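Local atomic coordinates of alpha,alpha-trehalose-phosphate synthase (UDP-forming) (Burkholderia multivorans, PDB entry 5UOF), a protein that is a synthase of glycosyltransferase family 20, enzymes built on the two-domain GT-B fold. Residues 240-245 with 350-355; 362-367 with 425-430; 380-385 with 443-448; 390-395 with 432-437. All coordinates share one frame; numbering follows the deposited sequence. Where two conformers were deposited one is given.

Contact 1: residues 240-245 with 350-355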
loop_
_atom_site.group_PDB
_atom_site.type_symbol
_atom_site.label_atom_id
_atom_site.label_comp_id
_atom_site.label_asym_id
_atom_site.label_seq_id
_atom_site.Cartn_x
_atom_site.Cartn_y
_atom_site.Cartn_z
ATOM N N ASP A 240 15.369 32.352 1.337
ATOM C CA ASP A 240 16.191 33.507 0.986
ATOM C C ASP A 240 17.676 33.161 1.053
ATOM O O ASP A 240 18.467 33.619 0.220
ATOM C CB ASP A 240 15.860 34.690 1.897
ATOM C CG ASP A 240 14.405 35.146 1.770
ATOM O OD1 ASP A 240 13.743 34.807 0.765
ATOM O OD2 ASP A 240 13.926 35.861 2.679
ATOM N N ALA A 241 18.065 32.321 2.016
ATOM C CA ALA A 241 19.458 31.900 2.119
ATOM C C ALA A 241 19.867 31.030 0.937
ATOM O O ALA A 241 20.988 31.156 0.429
ATOM C CB ALA A 241 19.685 31.157 3.437
ATOM N N ILE A 242 18.973 30.140 0.488
ATOM C CA ILE A 242 19.263 29.318 -0.682
ATOM C C ILE A 242 19.436 30.189 -1.919
ATOM O O ILE A 242 20.367 29.992 -2.711
ATOM C CB ILE A 242 18.157 28.260 -0.860
ATOM C CG1 ILE A 242 18.284 27.209 0.253
ATOM C CG2 ILE A 242 18.227 27.625 -2.242
ATOM C CD1 ILE A 242 17.103 26.266 0.374
ATOM N N ALA A 243 18.550 31.168 -2.108
ATOM C CA ALA A 243 18.641 32.007 -3.300
ATOM C C ALA A 243 19.953 32.778 -3.320
ATOM O O ALA A 243 20.606 32.890 -4.366
ATOM C CB ALA A 243 17.455 32.968 -3.364
ATOM N N GLN A 244 20.355 33.310 -2.168
ATOM C CA GLN A 244 21.616 34.041 -2.081
ATOM C C GLN A 244 22.796 33.131 -2.394
ATOM O O GLN A 244 23.728 33.523 -3.111
ATOM C CB GLN A 244 21.767 34.658 -0.688
ATOM C CG GLN A 244 23.096 35.358 -0.457
ATOM C CD GLN A 244 23.292 35.812 0.990
ATOM O OE1 GLN A 244 22.980 35.082 1.932
ATOM N NE2 GLN A 244 23.809 37.021 1.166
ATOM N N ALA A 245 22.766 31.897 -1.867
ATOM C CA ALA A 245 23.841 30.947 -2.135
ATOM C C ALA A 245 23.909 30.602 -3.613
ATOM O O ALA A 245 25.001 30.532 -4.191
ATOM C CB ALA A 245 23.647 29.677 -1.306
ATOM N N TYR A 350 27.958 16.584 -5.524
ATOM C CA TYR A 350 28.315 17.981 -5.764
ATOM C C TYR A 350 28.060 18.811 -4.514
ATOM O O TYR A 350 27.119 18.536 -3.767
ATOM C CB TYR A 350 27.510 18.573 -6.940
ATOM C CG TYR A 350 27.817 17.862 -8.229
ATOM C CD1 TYR A 350 28.920 18.222 -8.991
ATOM C CD2 TYR A 350 27.025 16.805 -8.669
ATOM C CE1 TYR A 350 29.223 17.567 -10.160
ATOM C CE2 TYR A 350 27.322 16.138 -9.838
ATOM C CZ TYR A 350 28.420 16.525 -10.577
ATOM O OH TYR A 350 28.739 15.857 -11.732
ATOM N N GLU A 351 28.907 19.823 -4.293
ATOM C CA GLU A 351 28.659 20.815 -3.253
ATOM C C GLU A 351 27.222 21.310 -3.303
ATOM O O GLU A 351 26.672 21.553 -4.379
ATOM C CB GLU A 351 29.579 22.020 -3.421
ATOM C CG GLU A 351 30.971 21.883 -2.919
ATOM C CD GLU A 351 31.681 23.215 -3.017
ATOM O OE1 GLU A 351 31.229 24.178 -2.360
ATOM O OE2 GLU A 351 32.655 23.310 -3.789
ATOM N N ARG A 352 26.634 21.493 -2.122
ATOM C CA ARG A 352 25.234 21.885 -2.041
ATOM C C ARG A 352 24.978 23.194 -2.772
ATOM O O ARG A 352 23.997 23.314 -3.511
ATOM C CB ARG A 352 24.819 22.000 -0.578
ATOM C CG ARG A 352 23.433 22.566 -0.360
ATOM C CD ARG A 352 23.141 22.597 1.130
ATOM N NE ARG A 352 21.912 23.312 1.439
ATOM C CZ ARG A 352 20.701 22.770 1.382
ATOM N NH1 ARG A 352 20.560 21.498 1.020
ATOM N NH2 ARG A 352 19.636 23.499 1.689
ATOM N N ASN A 353 25.848 24.185 -2.587
ATOM C CA ASN A 353 25.587 25.483 -3.204
ATOM C C ASN A 353 25.743 25.428 -4.716
ATOM O O ASN A 353 25.106 26.214 -5.431
ATOM C CB ASN A 353 26.495 26.546 -2.603
ATOM C CG ASN A 353 26.063 26.947 -1.217
ATOM O OD1 ASN A 353 25.076 26.428 -0.692
ATOM N ND2 ASN A 353 26.794 27.873 -0.612
ATOM N N LEU A 354 26.589 24.522 -5.216
ATOM C CA LEU A 354 26.657 24.289 -6.655
ATOM C C LEU A 354 25.332 23.757 -7.189
ATOM O O LEU A 354 24.855 24.200 -8.241
ATOM C CB LEU A 354 27.799 23.318 -6.965
ATOM C CG LEU A 354 28.402 23.321 -8.367
ATOM C CD1 LEU A 354 29.046 24.669 -8.668
ATOM C CD2 LEU A 354 29.410 22.193 -8.516
ATOM N N LEU A 355 24.726 22.790 -6.483
ATOM C CA LEU A 355 23.423 22.283 -6.902
ATOM C C LEU A 355 22.402 23.408 -6.978
ATOM O O LEU A 355 21.575 23.442 -7.898
ATOM C CB LEU A 355 22.921 21.194 -5.948
ATOM C CG LEU A 355 23.677 19.867 -5.886
ATOM C CD1 LEU A 355 22.963 18.916 -4.934
ATOM C CD2 LEU A 355 23.811 19.246 -7.270
#
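The methyl group of Ala245 meets the carboxamide of Asn353. Ala245 CB lies 3.6 Å from Asn353 CG and OD1 and 3.7 Å from Asn353 ND2; being almost equally far from all three, it rests over the flat of the amide. Asn353 turns CG away from its carbonyl carbon and beside its backbone N (chi1 -74°), which brings the amide alongside the neighbouring helix. A residue as small as alanine suits this place, where the two backbones come within 5.8 Å, measured between Ala245 CA and Asn353 CA. Helix 239-248 lies in the connection from the mixed sheet of one Rossmann-like half of the GT-B fold to the parallel sheet of the other; helix 352-361 forms part of the beta-alpha-beta crossover between strands 343-346 and 364-367. One helical turn earlier, Ile242 extends CD1 to 4.0 Å from Arg352 NH2, and the two side chains cross at about a right angle. Arg352, with CG anti to the backbone N (chi1 173°) and a straight chain as far as NE, carries its guanidinium past the isoleucine to polar partners: NE donates to the carbonyl of Ser28, while NH1 forms a salt bridge with Glu380.

Contact 2: residues 362-367 with 425-430. With NA (sodium ion), chain C; EDO (1,2-ethanediol), chain E.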
loop_
_atom_site.group_PDB
_atom_site.type_symbol
_atom_site.label_atom_id
_atom_site.label_comp_id
_atom_site.label_asym_id
_atom_site.label_seq_id
_atom_site.Cartn_x
_atom_site.Cartn_y
_atom_site.Cartn_z
ATOM N N SER A 362 18.528 26.144 -14.408
ATOM C CA SER A 362 17.604 25.265 -15.109
ATOM C C SER A 362 16.239 25.921 -15.320
ATOM O O SER A 362 15.869 26.900 -14.673
ATOM C CB SER A 362 17.427 23.975 -14.326
ATOM O OG SER A 362 16.610 24.226 -13.203
ATOM N N GLN A 363 15.472 25.341 -16.241
ATOM C CA GLN A 363 14.114 25.784 -16.508
ATOM C C GLN A 363 13.050 24.904 -15.866
ATOM O O GLN A 363 11.911 25.358 -15.707
ATOM C CB GLN A 363 13.872 25.824 -18.020
ATOM C CG GLN A 363 14.549 27.006 -18.716
ATOM C CD GLN A 363 16.049 26.840 -18.875
ATOM O OE1 GLN A 363 16.567 25.731 -19.035
ATOM N NE2 GLN A 363 16.760 27.958 -18.831
ATOM N N VAL A 364 13.382 23.658 -15.529
ATOM C CA VAL A 364 12.428 22.708 -14.956
ATOM C C VAL A 364 13.139 21.969 -13.834
ATOM O O VAL A 364 14.281 21.532 -13.994
ATOM C CB VAL A 364 11.890 21.704 -15.995
ATOM C CG1 VAL A 364 10.828 20.782 -15.356
ATOM C CG2 VAL A 364 11.295 22.438 -17.198
ATOM N N GLY A 365 12.458 21.850 -12.685
ATOM C CA GLY A 365 12.867 20.945 -11.635
ATOM C C GLY A 365 11.935 19.748 -11.675
ATOM O O GLY A 365 10.716 19.894 -11.592
ATOM N N TYR A 366 12.519 18.566 -11.793
ATOM C CA TYR A 366 11.776 17.346 -12.104
ATOM C C TYR A 366 11.879 16.441 -10.881
ATOM O O TYR A 366 12.858 15.709 -10.709
ATOM C CB TYR A 366 12.371 16.727 -13.350
ATOM C CG TYR A 366 11.667 15.543 -13.970
ATOM C CD1 TYR A 366 10.347 15.244 -13.694
ATOM C CD2 TYR A 366 12.350 14.749 -14.882
ATOM C CE1 TYR A 366 9.724 14.140 -14.315
ATOM C CE2 TYR A 366 11.751 13.676 -15.501
ATOM C CZ TYR A 366 10.449 13.366 -15.212
ATOM O OH TYR A 366 9.891 12.273 -15.829
ATOM N N VAL A 367 10.870 16.526 -10.010
ATOM C CA VAL A 367 10.931 15.921 -8.678
ATOM C C VAL A 367 9.696 15.056 -8.458
ATOM O O VAL A 367 8.719 15.487 -7.835
ATOM C CB VAL A 367 11.044 17.017 -7.601
ATOM C CG1 VAL A 367 11.294 16.407 -6.230
ATOM C CG2 VAL A 367 12.142 18.010 -7.963
ATOM N N ARG A 425 4.703 20.939 -20.935
ATOM C CA ARG A 425 4.045 22.164 -20.506
ATOM C C ARG A 425 5.006 23.053 -19.728
ATOM O O ARG A 425 5.052 24.273 -19.935
ATOM C CB ARG A 425 2.832 21.830 -19.645
ATOM C CG ARG A 425 2.131 23.061 -19.143
ATOM C CD ARG A 425 0.793 22.759 -18.510
ATOM N NE ARG A 425 0.220 23.976 -17.946
ATOM C CZ ARG A 425 -0.799 23.997 -17.104
ATOM N NH1 ARG A 425 -1.383 22.852 -16.726
ATOM N NH2 ARG A 425 -1.227 25.165 -16.643
ATOM N N ALA A 426 5.791 22.449 -18.837
ATOM C CA ALA A 426 6.767 23.209 -18.058
ATOM C C ALA A 426 7.785 23.908 -18.958
ATOM O O ALA A 426 8.136 25.074 -18.729
ATOM C CB ALA A 426 7.477 22.273 -17.082
ATOM N N LEU A 427 8.283 23.205 -19.975
ATOM C CA LEU A 427 9.333 23.767 -20.815
ATOM C C LEU A 427 8.838 24.941 -21.647
ATOM O O LEU A 427 9.630 25.822 -21.995
ATOM C CB LEU A 427 9.912 22.683 -21.726
ATOM C CG LEU A 427 10.821 21.636 -21.072
ATOM C CD1 LEU A 427 10.966 20.400 -21.952
ATOM C CD2 LEU A 427 12.198 22.243 -20.700
ATOM N N SER A 428 7.554 24.979 -21.996
ATOM C CA SER A 428 7.006 26.040 -22.830
ATOM C C SER A 428 6.177 27.050 -22.048
ATOM O O SER A 428 5.578 27.940 -22.658
ATOM C CB SER A 428 6.173 25.432 -23.962
ATOM O OG SER A 428 7.010 24.861 -24.955
ATOM N N MET A 429 6.136 26.947 -20.719
ATOM C CA MET A 429 5.210 27.762 -19.940
ATOM C C MET A 429 5.537 29.248 -20.074
ATOM O O MET A 429 6.701 29.645 -19.896
ATOM C CB MET A 429 5.233 27.350 -18.464
ATOM C CG MET A 429 4.095 27.988 -17.680
ATOM S SD MET A 429 4.067 27.475 -15.964
ATOM C CE MET A 429 3.489 25.771 -16.106
ATOM N N PRO A 430 4.551 30.096 -20.395
ATOM C CA PRO A 430 4.816 31.536 -20.483
ATOM C C PRO A 430 5.315 32.090 -19.160
ATOM O O PRO A 430 4.935 31.622 -18.086
ATOM C CB PRO A 430 3.451 32.129 -20.843
ATOM C CG PRO A 430 2.729 31.006 -21.544
ATOM C CD PRO A 430 3.179 29.756 -20.819
HETATM NA NA NA C . 15.802 28.807 -13.394
HETATM C C1 EDO E . 21.446 27.193 -19.652
HETATM O O1 EDO E . 21.748 26.244 -20.683
HETATM C C2 EDO E . 20.033 26.912 -19.163
HETATM O O2 EDO E . 19.183 26.798 -20.308
HETATM O O HOH W 1 10.315 26.580 -17.612
HETATM O O HOH W 2 15.791 31.150 -12.719
HETATM O O HOH W 3 14.413 29.633 -15.348
#
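Gln363 O is gripped twice: it accepts from the backbone N of Val392 in the adjoining strand and takes a second bond, 2.8 Å long, from water 1, which gives its other hydrogen to Ala426 O at 2.9 Å. Two carbonyls cannot bond to each other, so the water mediates. Beside this polar bridge the contact is apolar, and Val364 carries it. Val364 sets CG1 anti to its backbone N (chi1 -177°) and CG2 beside that N. The CG2 branch meets both helical partners, 3.8 Å from Ala426 CB and 3.6 Å from Leu427 CD2. Leucine crosses valine at about a right angle and presents its CD2 branch, whereas Ala426, directed at the strand, is short enough for the helix to come close. Strand 364-367 belongs to the parallel, Rossmann-like sheet of one GT-B domain, and helix 416-428 packs against it here, Ala426 also reaching Val392 of the adjoining strand. Just before the strand, Ser362 O binds the sodium ion at 2.3 Å; Arg360 O, Gln385 OE1 and waters 2 and 3 are the other ligands. All are oxygens, the hard donors that a hard cation such as sodium favours. The chemistry thus divides: small and branched aliphatic groups join helix to sheet, while Ser362 O turns to the metal and Gln363 O serves both the next strand and a water.

Contact 3: residues 380-385 with 443-448. With NA (sodium ion), chain C; EDO (1,2-ethanediol), chain G.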
loop_
_atom_site.group_PDB
_atom_site.type_symbol
_atom_site.label_atom_id
_atom_site.label_comp_id
_atom_site.label_asym_id
_atom_site.label_seq_id
_atom_site.Cartn_x
_atom_site.Cartn_y
_atom_site.Cartn_z
ATOM N N GLU A 380 14.097 23.311 -2.254
ATOM C CA GLU A 380 15.358 23.927 -2.663
ATOM C C GLU A 380 15.307 24.383 -4.113
ATOM O O GLU A 380 15.865 25.436 -4.460
ATOM C CB GLU A 380 16.512 22.946 -2.481
ATOM C CG GLU A 380 16.800 22.622 -1.027
ATOM C CD GLU A 380 17.589 21.334 -0.847
ATOM O OE1 GLU A 380 17.978 20.716 -1.855
ATOM O OE2 GLU A 380 17.830 20.947 0.313
ATOM N N TYR A 381 14.654 23.595 -4.975
ATOM C CA TYR A 381 14.538 23.984 -6.375
ATOM C C TYR A 381 13.823 25.327 -6.505
ATOM O O TYR A 381 14.318 26.249 -7.166
ATOM C CB TYR A 381 13.809 22.897 -7.183
ATOM C CG TYR A 381 13.789 23.314 -8.627
ATOM C CD1 TYR A 381 14.898 23.104 -9.431
ATOM C CD2 TYR A 381 12.701 24.008 -9.153
ATOM C CE1 TYR A 381 14.918 23.548 -10.741
ATOM C CE2 TYR A 381 12.701 24.441 -10.475
ATOM C CZ TYR A 381 13.825 24.215 -11.260
ATOM O OH TYR A 381 13.858 24.670 -12.558
ATOM N N VAL A 382 12.658 25.459 -5.869
ATOM C CA VAL A 382 11.909 26.716 -5.940
ATOM C C VAL A 382 12.738 27.854 -5.362
ATOM O O VAL A 382 12.864 28.931 -5.961
ATOM C CB VAL A 382 10.565 26.572 -5.204
ATOM C CG1 VAL A 382 9.849 27.922 -5.084
ATOM C CG2 VAL A 382 9.674 25.544 -5.905
ATOM N N ALA A 383 13.319 27.625 -4.179
ATOM C CA ALA A 383 14.049 28.698 -3.505
ATOM C C ALA A 383 15.221 29.208 -4.337
ATOM O O ALA A 383 15.639 30.364 -4.183
ATOM C CB ALA A 383 14.540 28.211 -2.139
ATOM N N SER A 384 15.771 28.368 -5.212
ATOM C CA SER A 384 16.931 28.756 -6.000
ATOM C C SER A 384 16.583 29.659 -7.183
ATOM O O SER A 384 17.490 30.261 -7.765
ATOM C CB SER A 384 17.650 27.498 -6.513
ATOM O OG SER A 384 18.181 26.732 -5.444
ATOM N N GLN A 385 15.314 29.771 -7.558
ATOM C CA GLN A 385 14.989 30.393 -8.837
ATOM C C GLN A 385 15.141 31.906 -8.809
ATOM O O GLN A 385 14.917 32.566 -7.789
ATOM C CB GLN A 385 13.558 30.049 -9.254
ATOM C CG GLN A 385 13.362 28.547 -9.404
ATOM C CD GLN A 385 14.374 27.945 -10.366
ATOM O OE1 GLN A 385 14.492 28.382 -11.522
ATOM N NE2 GLN A 385 15.137 26.967 -9.888
ATOM N N ALA A 443 5.907 32.026 -1.504
ATOM C CA ALA A 443 5.195 32.547 -0.343
ATOM C C ALA A 443 4.952 31.445 0.680
ATOM O O ALA A 443 5.090 31.672 1.887
ATOM C CB ALA A 443 3.880 33.191 -0.775
ATOM N N ARG A 444 4.614 30.240 0.215
ATOM C CA ARG A 444 4.448 29.115 1.134
ATOM C C ARG A 444 5.769 28.749 1.804
ATOM O O ARG A 444 5.805 28.461 3.010
ATOM C CB ARG A 444 3.867 27.908 0.388
ATOM C CG ARG A 444 2.445 28.106 -0.165
ATOM C CD ARG A 444 1.414 28.384 0.937
ATOM N NE ARG A 444 1.325 27.307 1.925
ATOM C CZ ARG A 444 0.480 26.279 1.858
ATOM N NH1 ARG A 444 -0.361 26.163 0.836
ATOM N NH2 ARG A 444 0.482 25.360 2.821
ATOM N N LEU A 445 6.869 28.748 1.045
ATOM C CA LEU A 445 8.162 28.432 1.656
ATOM C C LEU A 445 8.522 29.448 2.723
ATOM O O LEU A 445 9.090 29.097 3.762
ATOM C CB LEU A 445 9.268 28.384 0.605
ATOM C CG LEU A 445 9.143 27.301 -0.467
ATOM C CD1 LEU A 445 10.274 27.424 -1.474
ATOM C CD2 LEU A 445 9.168 25.920 0.191
ATOM N N ARG A 446 8.211 30.725 2.476
ATOM C CA ARG A 446 8.583 31.757 3.436
ATOM C C ARG A 446 7.716 31.716 4.685
ATOM O O ARG A 446 8.161 32.154 5.754
ATOM C CB ARG A 446 8.498 33.129 2.781
ATOM C CG ARG A 446 9.636 33.408 1.811
ATOM C CD ARG A 446 9.451 34.772 1.156
ATOM N NE ARG A 446 10.637 35.178 0.418
ATOM C CZ ARG A 446 10.620 35.980 -0.646
ATOM N NH1 ARG A 446 9.469 36.455 -1.113
ATOM N NH2 ARG A 446 11.758 36.296 -1.250
ATOM N N ALA A 447 6.485 31.225 4.570
ATOM C CA ALA A 447 5.577 31.157 5.708
ATOM C C ALA A 447 5.765 29.895 6.531
ATOM O O ALA A 447 5.226 29.809 7.636
ATOM C CB ALA A 447 4.124 31.245 5.246
ATOM N N ASN A 448 6.507 28.921 6.015
ATOM C CA ASN A 448 6.843 27.710 6.757
ATOM C C ASN A 448 8.327 27.419 6.544
ATOM O O ASN A 448 8.717 26.372 6.027
ATOM C CB ASN A 448 5.982 26.525 6.316
ATOM C CG ASN A 448 6.331 25.266 7.060
ATOM O OD1 ASN A 448 6.688 25.329 8.237
ATOM N ND2 ASN A 448 6.283 24.118 6.376
HETATM NA NA NA C . 15.802 28.807 -13.394
HETATM C C1 EDO G . 8.794 32.158 10.179
HETATM O O1 EDO G . 10.076 32.566 9.677
HETATM C C2 EDO G . 7.838 31.884 9.018
HETATM O O2 EDO G . 8.400 30.909 8.123
HETATM O O HOH W 2 15.791 31.150 -12.719
HETATM O O HOH W 3 14.413 29.633 -15.348
#
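Leu445 points at helix 376-384 and meets Val382 obliquely, with one methyl doing nearly all the touching. Leu445 CD1 lies 3.7 Å from Val382 CG1 and 3.8 Å from Val382 CB, and also 4.4 Å from Ala383 CB. The leucine reaches this far because chi2 is extended (177°), which sends CD1 straight out from its own helix. Beta-branched valine offers a broad flank to the methyl, and the small Ala383 beside it lets CD1 settle near the helix backbone. Next to this apolar touch, the end of helix 376-384 is fixed by Gln385. Its NE2 donates to Tyr381 O at 2.9 Å with an N-H...O angle of 165°, the acceptor lying in the amide plane. Ser384 N comes to the same oxygen from the opposite face of the carbonyl. The NE2 also stands 3.3 Å above the Tyr381 ring plane, toward its rim, while the other end of the amide, OE1, binds the sodium ion. Ser384 OG returns to Glu380 O at 2.8 Å. In this part of the GT-B fold, helix 376-384 is flanked by helix 431-447 and by helix 239-248, whose Ile242 touches Ala383; Arg446 joins the two flanking helices through a salt bridge to Asp240.

Contact 4: residues 390-395 with 432-437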
loop_
_atom_site.group_PDB
_atom_site.type_symbol
_atom_site.label_atom_id
_atom_site.label_comp_id
_atom_site.label_asym_id
_atom_site.label_seq_id
_atom_site.Cartn_x
_atom_site.Cartn_y
_atom_site.Cartn_z
ATOM N N PRO A 390 11.715 32.479 -13.553
ATOM C CA PRO A 390 11.830 31.318 -12.664
ATOM C C PRO A 390 11.454 30.006 -13.335
ATOM O O PRO A 390 10.573 29.943 -14.191
ATOM C CB PRO A 390 10.847 31.666 -11.538
ATOM C CG PRO A 390 9.773 32.451 -12.222
ATOM C CD PRO A 390 10.453 33.219 -13.349
ATOM N N GLY A 391 12.140 28.942 -12.921
ATOM C CA GLY A 391 11.835 27.613 -13.425
ATOM C C GLY A 391 10.517 27.076 -12.897
ATOM O O GLY A 391 9.907 27.629 -11.979
ATOM N N VAL A 392 10.073 25.969 -13.507
ATOM C CA VAL A 392 8.808 25.320 -13.182
ATOM C C VAL A 392 9.102 24.018 -12.458
ATOM O O VAL A 392 9.943 23.232 -12.910
ATOM C CB VAL A 392 7.981 25.028 -14.443
ATOM C CG1 VAL A 392 6.704 24.255 -14.076
ATOM C CG2 VAL A 392 7.661 26.320 -15.179
ATOM N N LEU A 393 8.410 23.789 -11.346
ATOM C CA LEU A 393 8.565 22.551 -10.592
ATOM C C LEU A 393 7.501 21.559 -11.034
ATOM O O LEU A 393 6.305 21.855 -10.956
ATOM C CB LEU A 393 8.447 22.808 -9.093
ATOM C CG LEU A 393 8.435 21.576 -8.176
ATOM C CD1 LEU A 393 9.778 20.872 -8.222
ATOM C CD2 LEU A 393 8.101 22.005 -6.762
ATOM N N VAL A 394 7.943 20.382 -11.474
ATOM C CA VAL A 394 7.063 19.247 -11.746
ATOM C C VAL A 394 7.212 18.304 -10.565
ATOM O O VAL A 394 8.319 17.825 -10.293
ATOM C CB VAL A 394 7.433 18.546 -13.060
ATOM C CG1 VAL A 394 6.565 17.316 -13.258
ATOM C CG2 VAL A 394 7.246 19.506 -14.244
ATOM N N LEU A 395 6.114 18.051 -9.854
ATOM C CA LEU A 395 6.186 17.468 -8.511
ATOM C C LEU A 395 5.205 16.316 -8.377
ATOM O O LEU A 395 4.038 16.451 -8.748
ATOM C CB LEU A 395 5.878 18.527 -7.443
ATOM C CG LEU A 395 5.919 18.078 -5.976
ATOM C CD1 LEU A 395 7.291 17.575 -5.614
ATOM C CD2 LEU A 395 5.536 19.231 -5.047
ATOM N N ALA A 432 4.607 34.765 -17.480
ATOM C CA ALA A 432 3.642 35.267 -16.508
ATOM C C ALA A 432 3.116 34.142 -15.626
ATOM O O ALA A 432 3.002 34.304 -14.406
ATOM C CB ALA A 432 2.499 35.993 -17.223
ATOM N N GLU A 433 2.786 32.992 -16.227
ATOM C CA GLU A 433 2.336 31.855 -15.428
ATOM C C GLU A 433 3.475 31.278 -14.586
ATOM O O GLU A 433 3.276 30.905 -13.417
ATOM C CB GLU A 433 1.723 30.784 -16.347
ATOM C CG GLU A 433 1.120 29.622 -15.540
ATOM C CD GLU A 433 0.591 28.480 -16.412
ATOM O OE1 GLU A 433 0.288 27.406 -15.843
ATOM O OE2 GLU A 433 0.475 28.647 -17.645
ATOM N N ARG A 434 4.683 31.204 -15.147
ATOM C CA ARG A 434 5.800 30.699 -14.357
ATOM C C ARG A 434 6.002 31.553 -13.114
ATOM O O ARG A 434 6.259 31.029 -12.022
ATOM C CB ARG A 434 7.086 30.670 -15.185
ATOM C CG ARG A 434 7.053 29.611 -16.284
ATOM C CD ARG A 434 8.417 29.420 -16.932
ATOM N NE ARG A 434 8.756 30.475 -17.896
ATOM C CZ ARG A 434 9.728 31.366 -17.734
ATOM N NH1 ARG A 434 10.473 31.381 -16.624
ATOM N NH2 ARG A 434 9.961 32.246 -18.701
ATOM N N GLN A 435 5.852 32.872 -13.258
ATOM C CA GLN A 435 6.040 33.759 -12.113
ATOM C C GLN A 435 4.901 33.625 -11.115
ATOM O O GLN A 435 5.130 33.665 -9.902
ATOM C CB GLN A 435 6.169 35.207 -12.587
ATOM C CG GLN A 435 7.497 35.491 -13.265
ATOM C CD GLN A 435 7.596 36.907 -13.797
ATOM O OE1 GLN A 435 6.660 37.434 -14.410
ATOM N NE2 GLN A 435 8.741 37.527 -13.573
ATOM N N ALA A 436 3.664 33.481 -11.600
ATOM C CA ALA A 436 2.543 33.308 -10.686
ATOM C C ALA A 436 2.736 32.052 -9.850
ATOM O O ALA A 436 2.589 32.081 -8.622
ATOM C CB ALA A 436 1.223 33.253 -11.462
ATOM N N ARG A 437 3.107 30.944 -10.501
ATOM C CA ARG A 437 3.327 29.694 -9.773
ATOM C C ARG A 437 4.521 29.799 -8.833
ATOM O O ARG A 437 4.477 29.303 -7.695
ATOM C CB ARG A 437 3.535 28.547 -10.760
ATOM C CG ARG A 437 2.298 28.221 -11.579
ATOM C CD ARG A 437 2.604 27.185 -12.633
ATOM N NE ARG A 437 1.354 26.725 -13.237
ATOM C CZ ARG A 437 0.579 25.778 -12.714
ATOM N NH1 ARG A 437 0.932 25.155 -11.589
ATOM N NH2 ARG A 437 -0.553 25.450 -13.317
HETATM O O HOH W 4 7.092 28.272 -11.896
#
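This is a helix-against-strand contact at the entrance to strand 392-396 of the parallel, Rossmann-like sheet in one GT-B domain, where Pro390 and Val392 lean on Arg434 and Gln435 of helix 431-447. One hydrogen bond spans the two segments directly, from Arg434 NH1 to Pro390 O, 2.8 Å long with an N-H...O angle of 154°. The oxygen lies in the guanidinium plane, but the donor stands above the carbonyl plane, 42° out of it. The arginine chain bends at chi3 (-78°), turning the group back to the strand's start, where NH1 also forms a salt bridge with Asp389, its stronger partner, and NE donates to Met429 O. Arginine suits this place because its methylenes serve as well as its charge: Arg434 CG rests 3.5 Å from Val392 CG2, the side chains crossing at about a right angle. Pro390 puts its ring against the helix, with Pro390 CD 3.7 Å from Gln435 CG; the far end of that glutamine donates to Pro387 O. Along the helix, Glu433 OE1 takes a salt bridge from Arg437 NE at 2.9 Å. Water 4 completes the seam, donating to Gly391 O and Arg434 O, at 2.9 Å from each.

How the contacts relate
Contact 1 comes first: its ends, 105 residues apart, close before the others open, and it joins the helix of the interdomain connection to the parallel-sheet domain. Contact 2 then opens at 362-367 and crosses both later ones, since contacts 3 and 4 open before 425-430 closes it and close after it, at 443-448 and 432-437. Contact 4 is nested within the loop that contact 3 closes, and both use helix 431-447. Contacts 2 and 4 reach neighbouring strands of one sheet, with Gly365 O bonded to Val394 N and Arg425 bridged to Glu433. Gln385 OE1 ties contact 3 to contact 4 through Gly391 N, and contacts 2 and 3 share the sodium ion. Contact 1 touches contact 3 alone.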